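Local atomic coordinates of beta-lactamase (Klebsiella pneumoniae, PDB entry 6KBY), a protein that probably hydrolyses beta-lactam antibiotics to substituted beta-amino acids, as a class C serine beta-lactamase, here trapped with adenosine monophosphate covalently attached. Residues A[70-75]-A[319-324]. Sequence-based numbering, arbitrary orientation.
With AMP (adenosine monophosphate), chain B.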
loop_
_atom_site.group_PDB
_atom_site.type_symbol
_atom_site.label_atom_id
_atom_site.label_comp_id
_atom_site.label_asym_id
_atom_site.label_seq_id
_atom_site.Cartn_x
_atom_site.Cartn_y
_atom_site.Cartn_z
ATOM N N GLY A 70 -5.881 1.828 -4.319
ATOM C CA GLY A 70 -6.248 0.473 -3.957
ATOM C C GLY A 70 -5.456 -0.031 -2.766
ATOM O O GLY A 70 -5.419 0.636 -1.734
ATOM N N SER A 71 -4.742 -1.154 -2.905
ATOM C CA SER A 71 -4.079 -1.782 -1.758
ATOM C C SER A 71 -2.869 -1.043 -1.210
ATOM O O SER A 71 -2.359 -1.467 -0.165
ATOM C CB SER A 71 -3.679 -3.211 -2.074
ATOM O OG SER A 71 -4.842 -3.972 -2.291
ATOM N N LEU A 72 -2.376 0.027 -1.839
ATOM C CA LEU A 72 -1.447 0.851 -1.077
ATOM C C LEU A 72 -2.097 1.261 0.227
ATOM O O LEU A 72 -1.403 1.467 1.226
ATOM C CB LEU A 72 -0.999 2.082 -1.859
ATOM C CG LEU A 72 -0.225 1.816 -3.146
ATOM C CD1 LEU A 72 0.405 3.096 -3.664
ATOM C CD2 LEU A 72 0.817 0.752 -2.902
ATOM N N SER A 73 -3.438 1.314 0.239
ATOM C CA SER A 73 -4.180 1.666 1.440
ATOM C C SER A 73 -3.885 0.720 2.595
ATOM O O SER A 73 -3.966 1.130 3.755
ATOM C CB SER A 73 -5.676 1.646 1.139
ATOM O OG SER A 73 -6.001 2.481 0.037
ATOM N N LYS A 74 -3.561 -0.543 2.303
ATOM C CA LYS A 74 -3.292 -1.491 3.378
ATOM C C LYS A 74 -2.106 -1.050 4.221
ATOM O O LYS A 74 -2.054 -1.340 5.425
ATOM C CB LYS A 74 -3.032 -2.886 2.810
ATOM C CG LYS A 74 -4.199 -3.470 2.027
ATOM C CD LYS A 74 -4.002 -4.957 1.760
ATOM C CE LYS A 74 -5.289 -5.626 1.303
ATOM N NZ LYS A 74 -5.844 -4.966 0.090
ATOM N N THR A 75 -1.131 -0.365 3.610
ATOM C CA THR A 75 0.024 0.076 4.383
ATOM C C THR A 75 -0.350 1.176 5.366
ATOM O O THR A 75 0.327 1.338 6.385
ATOM C CB THR A 75 1.184 0.534 3.483
ATOM O OG1 THR A 75 0.848 1.757 2.806
ATOM C CG2 THR A 75 1.573 -0.531 2.473
ATOM N N ILE A 319 11.684 -2.580 -0.331
ATOM C CA ILE A 319 10.365 -2.599 0.294
ATOM C C ILE A 319 9.359 -2.115 -0.736
ATOM O O ILE A 319 9.613 -1.138 -1.454
ATOM C CB ILE A 319 10.349 -1.702 1.548
ATOM C CG1 ILE A 319 11.479 -2.096 2.505
ATOM C CG2 ILE A 319 8.983 -1.776 2.231
ATOM C CD1 ILE A 319 11.549 -1.246 3.760
ATOM N N ASN A 320 8.218 -2.799 -0.837
ATOM C CA ASN A 320 7.302 -2.457 -1.915
ATOM C C ASN A 320 5.867 -2.840 -1.594
ATOM O O ASN A 320 5.596 -3.629 -0.683
ATOM C CB ASN A 320 7.772 -2.984 -3.286
ATOM C CG ASN A 320 7.628 -4.509 -3.497
ATOM O OD1 ASN A 320 7.822 -4.954 -4.631
ATOM N ND2 ASN A 320 7.317 -5.293 -2.462
ATOM N N LYS A 321 4.949 -2.256 -2.369
ATOM C CA LYS A 321 3.546 -2.638 -2.311
ATOM C C LYS A 321 2.863 -2.240 -3.611
ATOM O O LYS A 321 3.040 -1.120 -4.099
ATOM C CB LYS A 321 2.833 -1.966 -1.134
ATOM C CG LYS A 321 1.395 -2.457 -0.931
ATOM C CD LYS A 321 1.336 -3.878 -0.361
ATOM C CE LYS A 321 -0.076 -4.450 -0.388
ATOM N NZ LYS A 321 -0.489 -4.851 -1.756
ATOM N N THR A 322 2.069 -3.158 -4.157
ATOM C CA THR A 322 1.190 -2.885 -5.283
ATOM C C THR A 322 -0.191 -2.460 -4.793
ATOM O O THR A 322 -0.625 -2.800 -3.686
ATOM C CB THR A 322 1.029 -4.136 -6.147
ATOM O OG1 THR A 322 0.639 -5.230 -5.310
ATOM C CG2 THR A 322 2.326 -4.483 -6.883
ATOM N N GLY A 323 -0.904 -1.744 -5.658
ATOM C CA GLY A 323 -2.296 -1.452 -5.383
ATOM C C GLY A 323 -3.078 -1.229 -6.657
ATOM O O GLY A 323 -2.561 -0.634 -7.608
ATOM N N SER A 324 -4.325 -1.696 -6.688
ATOM C CA SER A 324 -5.150 -1.520 -7.875
ATOM C C SER A 324 -6.601 -1.347 -7.464
ATOM O O SER A 324 -7.011 -1.761 -6.382
ATOM C CB SER A 324 -5.077 -2.725 -8.823
ATOM O OG SER A 324 -3.741 -3.157 -9.028
HETATM P P AMP B . -5.111 -4.493 -3.734
HETATM O O1P AMP B . -5.067 -3.333 -4.680
HETATM O O2P AMP B . -4.169 -5.644 -3.964
HETATM O "O5'" AMP B . -6.601 -5.026 -3.597
HETATM C "C5'" AMP B . -7.671 -4.117 -3.386
HETATM C "C4'" AMP B . -8.546 -3.991 -4.606
HETATM O "O4'" AMP B . -9.282 -5.227 -4.817
HETATM C "C3'" AMP B . -9.626 -2.920 -4.524
HETATM O "O3'" AMP B . -9.148 -1.625 -4.839
HETATM C "C2'" AMP B . -10.693 -3.439 -5.475
HETATM O "O2'" AMP B . -10.329 -3.190 -6.826
HETATM C "C1'" AMP B . -10.605 -4.942 -5.220
HETATM N N9 AMP B . -11.513 -5.365 -4.137
HETATM C C8 AMP B . -11.135 -5.811 -2.918
HETATM N N7 AMP B . -12.215 -6.123 -2.154
HETATM C C5 AMP B . -13.312 -5.868 -2.896
HETATM C C6 AMP B . -14.773 -5.977 -2.697
HETATM N N6 AMP B . -15.283 -6.423 -1.525
HETATM N N1 AMP B . -15.578 -5.608 -3.722
HETATM C C2 AMP B . -15.080 -5.160 -4.891
HETATM N N3 AMP B . -13.761 -5.038 -5.140
HETATM C C4 AMP B . -12.845 -5.371 -4.199
#
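Leu72 CD2 sits over one face of the Lys321–Thr322 peptide, 3.1 Å from Lys321 O. At the next peptide, Leu72 N lies off one face, while Ser71 CB comes in close to the plane, 3.5 Å from Thr322 O. That same oxygen takes a hydrogen bond from Lys321 NZ at 2.8 Å, the donor slightly tilted from the carbonyl plane. Lys321 leaves the strand with CG anti to the backbone N (chi1 -173°) and then bends at chi2 and chi4, which folds NZ back beside Ser71; on the way its CG passes Thr75 CG2 at 3.9 Å. NZ is also hydrogen-bonded to Tyr156 OH. Here the SxxK motif at the N-terminal end of helix 72-86 meets the KTG motif of strand 317-325, the heart of the class C active site. Ser71 OG is bonded covalently to AMP P at 1.6 Å and accepts a hydrogen bond from Lys74 NZ at 2.8 Å; Asn158 takes another from that amine. Two backbone N-H groups grip AMP O1P as the oxyanion hole would. Ser324 N comes in nearly straight (164°). Ser71 N, 2.8 Å from O1P, is more bent. Ser324 O accepts from the ribose O3', while Ser324 OG turns to Arg355.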